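Long-range contacts in SEC-C motif domain protein (Psychrobacter arcticus, PDB 2I9W), which is of unknown biochemical function but binds two zinc ions, each through four cysteines, and carries an NTF2-like (cystatin-like) domain together with a SEC-C motif: residues L56-Y61 / A99-V104; V67-I72 / L84-I89; T137-K142 / Y152-T157. All blocks are in the same frame, centred on the assembly; numbering follows the deposited sequence.

Interaction 1: residues L56-Y61 / A99-V104; sequences LMRTRY and AGLEVV
M57, a selenomethionine modelled in two conformers, reaches tip to tip toward L101 and V103. In the conformer described here SE lies 4.0 Å from L101 CD1, and its bent chain turns CE toward L101 CD2, 3.8 Å away; the still closer approach of CE to V103 is doubtful. R58 is also split; in the conformer given, V103 CG2 lies over one face of the guanidinium, 3.7 Å from NH2, while a water that accepts from V103 N (2.8 Å from that N) is held only weakly by R58 NH2. E54 salt-bridges NE, and the R58 side chain comes within about 5 Å of a zinc ion whose ligands include C11 and C30, so its charge may offset that of the thiolates. As part of the cystatin-like fold, helix 53-66 runs nearly antiparallel (170° between the segment axes) alongside strand 97-107, an outermost strand of the four-stranded sheet, the axes 10.1 Å apart. At Y61, CG is anti to the backbone N, and L101 CB sits over the middle of the ring, 4.0 Å from its centroid and 10° off the normal. The hydroxyl, Y61 OH, takes a weak, bent bond from G100 N at 3.0 Å, with 124° at the hydrogen. An alanine here would probably leave L101 CB without the ring it covers and G100 N without the hydroxyl.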
loop_
_atom_site.group_PDB
_atom_site.type_symbol
_atom_site.label_atom_id
_atom_site.label_comp_id
_atom_site.label_asym_id
_atom_site.label_seq_id
_atom_site.Cartn_x
_atom_site.Cartn_y
_atom_site.Cartn_z
ATOM N N LEU A 56 -6.077 1.266 -0.001
ATOM C CA LEU A 56 -4.818 1.138 0.732
ATOM C C LEU A 56 -3.567 1.412 -0.127
ATOM O O LEU A 56 -2.673 2.164 0.276
ATOM C CB LEU A 56 -4.696 -0.225 1.437
ATOM C CG LEU A 56 -3.497 -0.367 2.412
ATOM C CD1 LEU A 56 -3.693 0.557 3.664
ATOM C CD2 LEU A 56 -3.232 -1.817 2.802
HETATM N N MSE A 57 -3.551 0.844 -1.330
HETATM C CA MSE A 57 -2.444 0.988 -2.241
HETATM C C MSE A 57 -2.207 2.473 -2.557
HETATM O O MSE A 57 -1.063 2.943 -2.591
HETATM C CB MSE A 57 -2.754 0.151 -3.484
HETATM C CG MSE A 57 -1.670 0.069 -4.520
HETATM SE SE MSE A 57 -1.569 1.655 -5.624
HETATM C CE MSE A 57 -3.448 2.028 -5.893
ATOM N N ARG A 58 -3.298 3.217 -2.806
ATOM C CA ARG A 58 -3.189 4.666 -3.066
ATOM C C ARG A 58 -2.569 5.390 -1.898
ATOM O O ARG A 58 -1.662 6.217 -2.066
ATOM C CB ARG A 58 -4.556 5.278 -3.363
ATOM C CG ARG A 58 -5.037 4.962 -4.730
ATOM C CD ARG A 58 -6.498 5.340 -4.885
ATOM N NE ARG A 58 -6.993 5.122 -6.242
ATOM C CZ ARG A 58 -6.765 5.929 -7.280
ATOM N NH1 ARG A 58 -6.029 7.038 -7.167
ATOM N NH2 ARG A 58 -7.291 5.621 -8.458
ATOM N N THR A 59 -3.067 5.099 -0.702
ATOM C CA THR A 59 -2.483 5.730 0.519
ATOM C C THR A 59 -1.008 5.369 0.691
ATOM O O THR A 59 -0.234 6.194 1.155
ATOM C CB THR A 59 -3.287 5.404 1.834
ATOM O OG1 THR A 59 -3.207 3.981 2.118
ATOM C CG2 THR A 59 -4.751 5.900 1.714
ATOM N N ARG A 60 -0.613 4.150 0.337
ATOM C CA ARG A 60 0.822 3.803 0.412
ATOM C C ARG A 60 1.683 4.600 -0.588
ATOM O O ARG A 60 2.717 5.127 -0.255
ATOM C CB ARG A 60 1.027 2.294 0.294
ATOM C CG ARG A 60 0.450 1.452 1.458
ATOM C CD ARG A 60 0.582 -0.063 1.148
ATOM N NE ARG A 60 1.950 -0.466 0.758
ATOM C CZ ARG A 60 2.949 -0.721 1.598
ATOM N NH1 ARG A 60 2.763 -0.638 2.913
ATOM N NH2 ARG A 60 4.137 -1.070 1.109
ATOM N N TYR A 61 1.225 4.670 -1.832
ATOM C CA TYR A 61 1.879 5.496 -2.845
ATOM C C TYR A 61 2.074 6.945 -2.348
ATOM O O TYR A 61 3.157 7.496 -2.403
ATOM C CB TYR A 61 1.064 5.490 -4.150
ATOM C CG TYR A 61 1.650 6.472 -5.113
ATOM C CD1 TYR A 61 2.759 6.154 -5.834
ATOM C CD2 TYR A 61 1.118 7.750 -5.237
ATOM C CE1 TYR A 61 3.377 7.087 -6.690
ATOM C CE2 TYR A 61 1.707 8.692 -6.061
ATOM C CZ TYR A 61 2.857 8.356 -6.793
ATOM O OH TYR A 61 3.449 9.269 -7.643
ATOM N N ALA A 99 6.344 10.735 -10.010
ATOM C CA ALA A 99 5.631 11.499 -11.043
ATOM C C ALA A 99 4.180 11.105 -11.262
ATOM O O ALA A 99 3.540 11.623 -12.181
ATOM C CB ALA A 99 6.383 11.399 -12.384
ATOM N N GLY A 100 3.640 10.230 -10.427
ATOM C CA GLY A 100 2.249 9.867 -10.530
ATOM C C GLY A 100 1.933 8.384 -10.375
ATOM O O GLY A 100 2.816 7.533 -10.305
ATOM N N LEU A 101 0.643 8.101 -10.374
ATOM C CA LEU A 101 0.043 6.781 -10.177
ATOM C C LEU A 101 -1.083 6.518 -11.165
ATOM O O LEU A 101 -1.943 7.379 -11.383
ATOM C CB LEU A 101 -0.511 6.653 -8.746
ATOM C CG LEU A 101 -1.147 5.293 -8.396
ATOM C CD1 LEU A 101 -0.037 4.203 -8.366
ATOM C CD2 LEU A 101 -1.996 5.373 -7.073
ATOM N N GLU A 102 -1.046 5.342 -11.779
ATOM C CA GLU A 102 -2.134 4.842 -12.598
ATOM C C GLU A 102 -2.574 3.495 -12.044
ATOM O O GLU A 102 -1.813 2.520 -12.073
ATOM C CB GLU A 102 -1.650 4.669 -14.023
ATOM C CG GLU A 102 -2.674 4.053 -14.948
ATOM C CD GLU A 102 -2.160 3.846 -16.382
ATOM O OE1 GLU A 102 -0.931 3.983 -16.647
ATOM O OE2 GLU A 102 -3.014 3.583 -17.246
ATOM N N VAL A 103 -3.822 3.407 -11.586
ATOM C CA VAL A 103 -4.353 2.136 -11.121
ATOM C C VAL A 103 -4.936 1.455 -12.372
ATOM O O VAL A 103 -5.870 1.981 -13.030
ATOM C CB VAL A 103 -5.379 2.274 -9.928
ATOM C CG1 VAL A 103 -5.965 0.897 -9.593
ATOM C CG2 VAL A 103 -4.752 2.905 -8.689
ATOM N N VAL A 104 -4.331 0.324 -12.727
ATOM C CA VAL A 104 -4.745 -0.452 -13.899
ATOM C C VAL A 104 -5.963 -1.315 -13.571
ATOM O O VAL A 104 -6.937 -1.376 -14.364
ATOM C CB VAL A 104 -3.589 -1.291 -14.441
ATOM C CG1 VAL A 104 -4.061 -2.205 -15.610
ATOM C CG2 VAL A 104 -2.413 -0.388 -14.838
HETATM O O HOH W 1 -5.511 5.620 -11.022
#

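Interaction 2: residues V67-I72 / L84-I89; sequences VKPEYI and LDIKAI
The first turns of helices 69-74 and 86-95 meet through P69 and I72 on one side and I86 and I89 on the other, with no hydrogen bond between the segments. The closest pair is P69 CB and I86 CG1, 3.8 Å apart, where the two side chains cross at about a right angle; I86 brings CG1 there by holding it anti to its backbone N (chi1 -171°). I86 CD1 lies by the P69-E70 peptide, 3.9 Å from E70 N. One turn further on, I89 uses its CG2 branch twice: it lies 4.1 Å from P69 CB and 4.0 Å from I72 CG2. P69 and I72 are buried, whereas I86 is exposed, so the contact grades from the protein interior to its surface. I72 also packs on A63 and F64 of helix 53-66, which places its helix between that one and 86-95. The two helix starts are capped differently. V67 closes the preceding helix in a Schellman motif, K68 is the N-cap, and P69 follows in the first turn, where a proline costs no helical N-H bond. In the other segment D85 is the N-cap; its OD1 accepts from A88 N at 3.2 Å, the donor standing 68° out of the carboxylate plane. Helices 69-74 and 86-95, packed through aliphatic side chains, belong to the helical part of the NTF2-like domain that precedes its sheet in the chain.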
loop_
_atom_site.group_PDB
_atom_site.type_symbol
_atom_site.label_atom_id
_atom_site.label_comp_id
_atom_site.label_asym_id
_atom_site.label_seq_id
_atom_site.Cartn_x
_atom_site.Cartn_y
_atom_site.Cartn_z
ATOM N N VAL A 67 6.890 10.937 1.982
ATOM C CA VAL A 67 7.975 10.417 2.881
ATOM C C VAL A 67 7.441 10.194 4.304
ATOM O O VAL A 67 7.844 10.846 5.276
ATOM C CB VAL A 67 9.320 11.219 2.869
ATOM C CG1 VAL A 67 10.399 10.399 3.590
ATOM C CG2 VAL A 67 9.770 11.549 1.444
ATOM N N LYS A 68 6.497 9.266 4.377
ATOM C CA LYS A 68 5.842 8.832 5.615
ATOM C C LYS A 68 6.113 7.334 5.798
ATOM O O LYS A 68 5.238 6.464 5.585
ATOM C CB LYS A 68 4.362 9.141 5.542
ATOM C CG LYS A 68 4.159 10.653 5.383
ATOM C CD LYS A 68 2.758 11.059 5.570
ATOM C CE LYS A 68 2.631 12.559 5.384
ATOM N NZ LYS A 68 2.721 13.260 6.676
ATOM N N PRO A 69 7.377 6.999 6.140
ATOM C CA PRO A 69 7.738 5.595 6.137
ATOM C C PRO A 69 7.063 4.800 7.264
ATOM O O PRO A 69 6.896 3.597 7.125
ATOM C CB PRO A 69 9.252 5.629 6.278
ATOM C CG PRO A 69 9.528 6.937 7.016
ATOM C CD PRO A 69 8.497 7.879 6.535
ATOM N N GLU A 70 6.681 5.468 8.359
ATOM C CA GLU A 70 5.906 4.818 9.411
ATOM C C GLU A 70 4.617 4.218 8.852
ATOM O O GLU A 70 4.239 3.044 9.179
ATOM C CB GLU A 70 5.592 5.771 10.556
ATOM C CG GLU A 70 4.626 6.984 10.246
ATOM C CD GLU A 70 5.155 8.065 9.245
ATOM O OE1 GLU A 70 6.396 8.345 9.136
ATOM O OE2 GLU A 70 4.276 8.646 8.588
ATOM N N TYR A 71 3.941 4.986 7.995
ATOM C CA TYR A 71 2.711 4.500 7.356
ATOM C C TYR A 71 2.982 3.243 6.498
ATOM O O TYR A 71 2.217 2.290 6.517
ATOM C CB TYR A 71 2.042 5.604 6.514
ATOM C CG TYR A 71 0.681 5.228 6.027
ATOM C CD1 TYR A 71 -0.421 5.360 6.853
ATOM C CD2 TYR A 71 0.486 4.710 4.745
ATOM C CE1 TYR A 71 -1.660 4.970 6.429
ATOM C CE2 TYR A 71 -0.772 4.326 4.295
ATOM C CZ TYR A 71 -1.855 4.476 5.150
ATOM O OH TYR A 71 -3.129 4.099 4.789
ATOM N N ILE A 72 4.083 3.226 5.785
ATOM C CA ILE A 72 4.451 2.105 4.924
ATOM C C ILE A 72 4.688 0.836 5.786
ATOM O O ILE A 72 4.195 -0.246 5.482
ATOM C CB ILE A 72 5.722 2.449 4.051
ATOM C CG1 ILE A 72 5.428 3.626 3.130
ATOM C CG2 ILE A 72 6.193 1.252 3.233
ATOM C CD1 ILE A 72 4.252 3.367 2.142
ATOM N N LEU A 84 11.331 -5.111 7.957
ATOM C CA LEU A 84 11.532 -3.902 7.141
ATOM C C LEU A 84 12.577 -2.999 7.792
ATOM O O LEU A 84 12.765 -3.071 8.988
ATOM C CB LEU A 84 10.217 -3.136 6.994
ATOM C CG LEU A 84 9.040 -3.914 6.424
ATOM C CD1 LEU A 84 7.760 -3.088 6.552
ATOM C CD2 LEU A 84 9.379 -4.313 4.973
ATOM N N ASP A 85 13.274 -2.198 6.985
ATOM C CA ASP A 85 14.300 -1.277 7.440
ATOM C C ASP A 85 13.748 0.099 7.115
ATOM O O ASP A 85 13.761 0.536 5.970
ATOM C CB ASP A 85 15.629 -1.550 6.719
ATOM C CG ASP A 85 16.725 -0.559 7.072
ATOM O OD1 ASP A 85 16.454 0.562 7.556
ATOM O OD2 ASP A 85 17.888 -0.921 6.848
ATOM N N ILE A 86 13.237 0.773 8.131
ATOM C CA ILE A 86 12.453 1.989 7.931
ATOM C C ILE A 86 13.345 3.103 7.367
ATOM O O ILE A 86 12.931 3.916 6.555
ATOM C CB ILE A 86 11.762 2.411 9.260
ATOM C CG1 ILE A 86 10.775 3.549 9.027
ATOM C CG2 ILE A 86 12.779 2.797 10.288
ATOM C CD1 ILE A 86 9.674 3.595 10.041
ATOM N N LYS A 87 14.601 3.122 7.777
ATOM C CA LYS A 87 15.536 4.097 7.235
ATOM C C LYS A 87 15.765 3.923 5.731
ATOM O O LYS A 87 15.873 4.908 5.007
ATOM C CB LYS A 87 16.846 4.017 7.999
ATOM C CG LYS A 87 17.060 5.216 8.920
ATOM C CD LYS A 87 15.971 5.370 9.998
ATOM C CE LYS A 87 16.431 6.353 11.098
ATOM N N ALA A 88 15.779 2.675 5.264
ATOM C CA ALA A 88 16.062 2.388 3.851
ATOM C C ALA A 88 14.855 2.755 3.035
ATOM O O ALA A 88 14.979 3.309 1.956
ATOM C CB ALA A 88 16.499 0.900 3.639
ATOM N N ILE A 89 13.670 2.472 3.574
ATOM C CA ILE A 89 12.410 2.909 2.976
ATOM C C ILE A 89 12.362 4.435 2.894
ATOM O O ILE A 89 12.058 5.003 1.832
ATOM C CB ILE A 89 11.198 2.361 3.778
ATOM C CG1 ILE A 89 11.216 0.833 3.781
ATOM C CG2 ILE A 89 9.865 2.929 3.202
ATOM C CD1 ILE A 89 10.185 0.127 4.686
#

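Interaction 3: residues T137-K142 / Y152-T157; sequences TFVKIK and YFLDPT
F138 and F153 face each other as a non-hydrogen-bonded antiparallel pair, and the F138 side chain can be traced along that pairing. CB starts 3.4 Å from Y152 O; chi1 of -56° sets CG anti to the carbonyl carbon, 4.0 Å from the same Y152 O. CD2 reaches F153 CA at 3.7 Å, and CE2 meets F153 CD1 at 3.9 Å. CZ stays by the same F153 CD1. The ring planes of F138 and F153 are turned 56° against each other. L56 and M57 of helix 53-66 also pack on F138. The next pair, V139 with Y152, is hydrogen-bonded in both directions: V139 N gives to Y152 O at 2.8 Å and Y152 N to V139 O at 2.7 Å. Past F153 the two segments stay linked by L154 N giving to T137 O, but the reverse link is made by a water, which accepts from T137 N and donates to L154 O. On the other face of the sheet from F138 and F153, V139 holds CG1 in the crowded position between backbone N and carbonyl carbon (chi1 66°), and there it meets L154 CD2 at 3.7 Å, the two side chains crossing at about a right angle. I141 CD1 rests 3.6 Å from Y152 CD1. V139 and L154 come close to C170 and C180 respectively, ligands of the second zinc ion, so this antiparallel beta hairpin of the NTF2-like sheet presents one face to the helix and the other to the SEC-C zinc site.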
loop_
_atom_site.group_PDB
_atom_site.type_symbol
_atom_site.label_atom_id
_atom_site.label_comp_id
_atom_site.label_asym_id
_atom_site.label_seq_id
_atom_site.Cartn_x
_atom_site.Cartn_y
_atom_site.Cartn_z
ATOM N N THR A 137 -0.401 -7.703 -3.759
ATOM C CA THR A 137 -1.353 -8.497 -3.064
ATOM C C THR A 137 -1.502 -8.037 -1.630
ATOM O O THR A 137 -0.513 -7.643 -0.962
ATOM C CB THR A 137 -1.007 -10.005 -3.067
ATOM O OG1 THR A 137 -0.786 -10.425 -4.424
ATOM C CG2 THR A 137 -2.178 -10.798 -2.449
ATOM N N PHE A 138 -2.748 -8.079 -1.204
ATOM C CA PHE A 138 -3.163 -7.601 0.106
ATOM C C PHE A 138 -3.994 -8.668 0.804
ATOM O O PHE A 138 -4.692 -9.460 0.169
ATOM C CB PHE A 138 -3.964 -6.314 -0.030
ATOM C CG PHE A 138 -3.231 -5.215 -0.768
ATOM C CD1 PHE A 138 -3.189 -5.211 -2.153
ATOM C CD2 PHE A 138 -2.554 -4.245 -0.065
ATOM C CE1 PHE A 138 -2.525 -4.243 -2.834
ATOM C CE2 PHE A 138 -1.896 -3.250 -0.762
ATOM C CZ PHE A 138 -1.874 -3.300 -2.152
ATOM N N VAL A 139 -3.934 -8.659 2.140
ATOM C CA VAL A 139 -4.710 -9.594 2.961
ATOM C C VAL A 139 -5.517 -8.789 3.964
ATOM O O VAL A 139 -5.030 -7.795 4.507
ATOM C CB VAL A 139 -3.837 -10.675 3.662
ATOM C CG1 VAL A 139 -2.895 -10.071 4.702
ATOM C CG2 VAL A 139 -4.729 -11.775 4.270
ATOM N N LYS A 140 -6.750 -9.238 4.179
ATOM C CA LYS A 140 -7.656 -8.704 5.178
ATOM C C LYS A 140 -7.505 -9.516 6.468
ATOM O O LYS A 140 -7.695 -10.755 6.471
ATOM C CB LYS A 140 -9.107 -8.735 4.658
ATOM C CG LYS A 140 -9.963 -7.559 5.122
ATOM C CD LYS A 140 -11.407 -7.586 4.579
ATOM C CE LYS A 140 -12.012 -6.156 4.539
ATOM N N ILE A 141 -7.218 -8.793 7.549
ATOM C CA ILE A 141 -7.049 -9.334 8.892
ATOM C C ILE A 141 -7.973 -8.645 9.896
ATOM O O ILE A 141 -8.024 -7.420 9.960
ATOM C CB ILE A 141 -5.618 -9.165 9.400
ATOM C CG1 ILE A 141 -4.603 -9.861 8.469
ATOM C CG2 ILE A 141 -5.525 -9.701 10.838
ATOM C CD1 ILE A 141 -3.136 -9.425 8.818
ATOM N N LYS A 142 -8.692 -9.435 10.678
ATOM C CA LYS A 142 -9.578 -8.899 11.732
ATOM C C LYS A 142 -8.801 -8.270 12.894
ATOM O O LYS A 142 -7.680 -8.698 13.207
ATOM C CB LYS A 142 -10.486 -10.001 12.270
ATOM C CG LYS A 142 -11.559 -10.409 11.296
ATOM N N TYR A 152 -3.905 -5.298 4.650
ATOM C CA TYR A 152 -2.461 -5.220 4.815
ATOM C C TYR A 152 -1.743 -5.659 3.561
ATOM O O TYR A 152 -2.200 -6.575 2.861
ATOM C CB TYR A 152 -1.994 -6.088 5.993
ATOM C CG TYR A 152 -2.444 -5.606 7.326
ATOM C CD1 TYR A 152 -3.643 -6.026 7.857
ATOM C CD2 TYR A 152 -1.681 -4.729 8.051
ATOM C CE1 TYR A 152 -4.090 -5.575 9.058
ATOM C CE2 TYR A 152 -2.110 -4.288 9.271
ATOM C CZ TYR A 152 -3.323 -4.719 9.768
ATOM O OH TYR A 152 -3.770 -4.286 10.958
ATOM N N PHE A 153 -0.628 -4.998 3.281
ATOM C CA PHE A 153 0.182 -5.316 2.107
ATOM C C PHE A 153 1.059 -6.523 2.375
ATOM O O PHE A 153 1.747 -6.569 3.402
ATOM C CB PHE A 153 1.052 -4.100 1.746
ATOM C CG PHE A 153 2.074 -4.372 0.697
ATOM C CD1 PHE A 153 1.713 -4.654 -0.587
ATOM C CD2 PHE A 153 3.418 -4.284 0.996
ATOM C CE1 PHE A 153 2.680 -4.840 -1.572
ATOM C CE2 PHE A 153 4.384 -4.469 0.031
ATOM C CZ PHE A 153 4.024 -4.778 -1.251
ATOM N N LEU A 154 1.044 -7.489 1.454
ATOM C CA LEU A 154 1.941 -8.676 1.510
ATOM C C LEU A 154 3.231 -8.317 0.772
ATOM O O LEU A 154 3.232 -8.161 -0.452
ATOM C CB LEU A 154 1.270 -9.895 0.850
ATOM C CG LEU A 154 0.085 -10.525 1.557
ATOM C CD1 LEU A 154 -0.357 -11.767 0.771
ATOM C CD2 LEU A 154 0.356 -10.861 3.009
ATOM N N ASP A 155 4.313 -8.104 1.517
ATOM C CA ASP A 155 5.576 -7.615 0.914
ATOM C C ASP A 155 6.294 -8.829 0.308
ATOM O O ASP A 155 6.647 -9.761 1.036
ATOM C CB ASP A 155 6.431 -6.896 1.945
ATOM C CG ASP A 155 7.558 -6.107 1.333
ATOM O OD1 ASP A 155 8.278 -6.666 0.477
ATOM O OD2 ASP A 155 7.741 -4.920 1.702
ATOM N N PRO A 156 6.456 -8.844 -1.037
ATOM C CA PRO A 156 7.094 -10.003 -1.659
ATOM C C PRO A 156 8.614 -9.902 -1.679
ATOM O O PRO A 156 9.271 -10.832 -2.144
ATOM C CB PRO A 156 6.556 -9.954 -3.098
ATOM C CG PRO A 156 6.468 -8.543 -3.368
ATOM C CD PRO A 156 6.102 -7.841 -2.058
ATOM N N THR A 157 9.177 -8.801 -1.178
ATOM C CA THR A 157 10.625 -8.588 -1.224
ATOM C C THR A 157 11.375 -9.019 0.059
ATOM O O THR A 157 12.572 -9.272 0.011
ATOM C CB THR A 157 10.965 -7.097 -1.507
ATOM O OG1 THR A 157 10.660 -6.327 -0.340
ATOM C CG2 THR A 157 10.186 -6.519 -2.737
HETATM O O HOH W 2 2.459 -8.027 -3.046
#

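In the fold
The three contacts lie about 16 to 17 Å apart, centre to centre, within one NTF2-like domain. Along the chain, interaction 2 is nested inside the loop closed by interaction 1, and interaction 3 follows both. Helix 53-66 is the shared element: L56 and M57 touch F138 of interaction 3, R60 NH1 bonds to I72 O, and T59 OG1 to Y71 OH, of interaction 2. Interactions 1 and 3 reach the same antiparallel sheet, interaction 1 on strand 97-107, interaction 3 on the hairpin of strands 128-142 and 149-153. Interactions 2 and 3 meet more slightly, where L84 packs on D155. With one zinc near interaction 1 and one near interaction 3, the domain probably helps fix their relative positions.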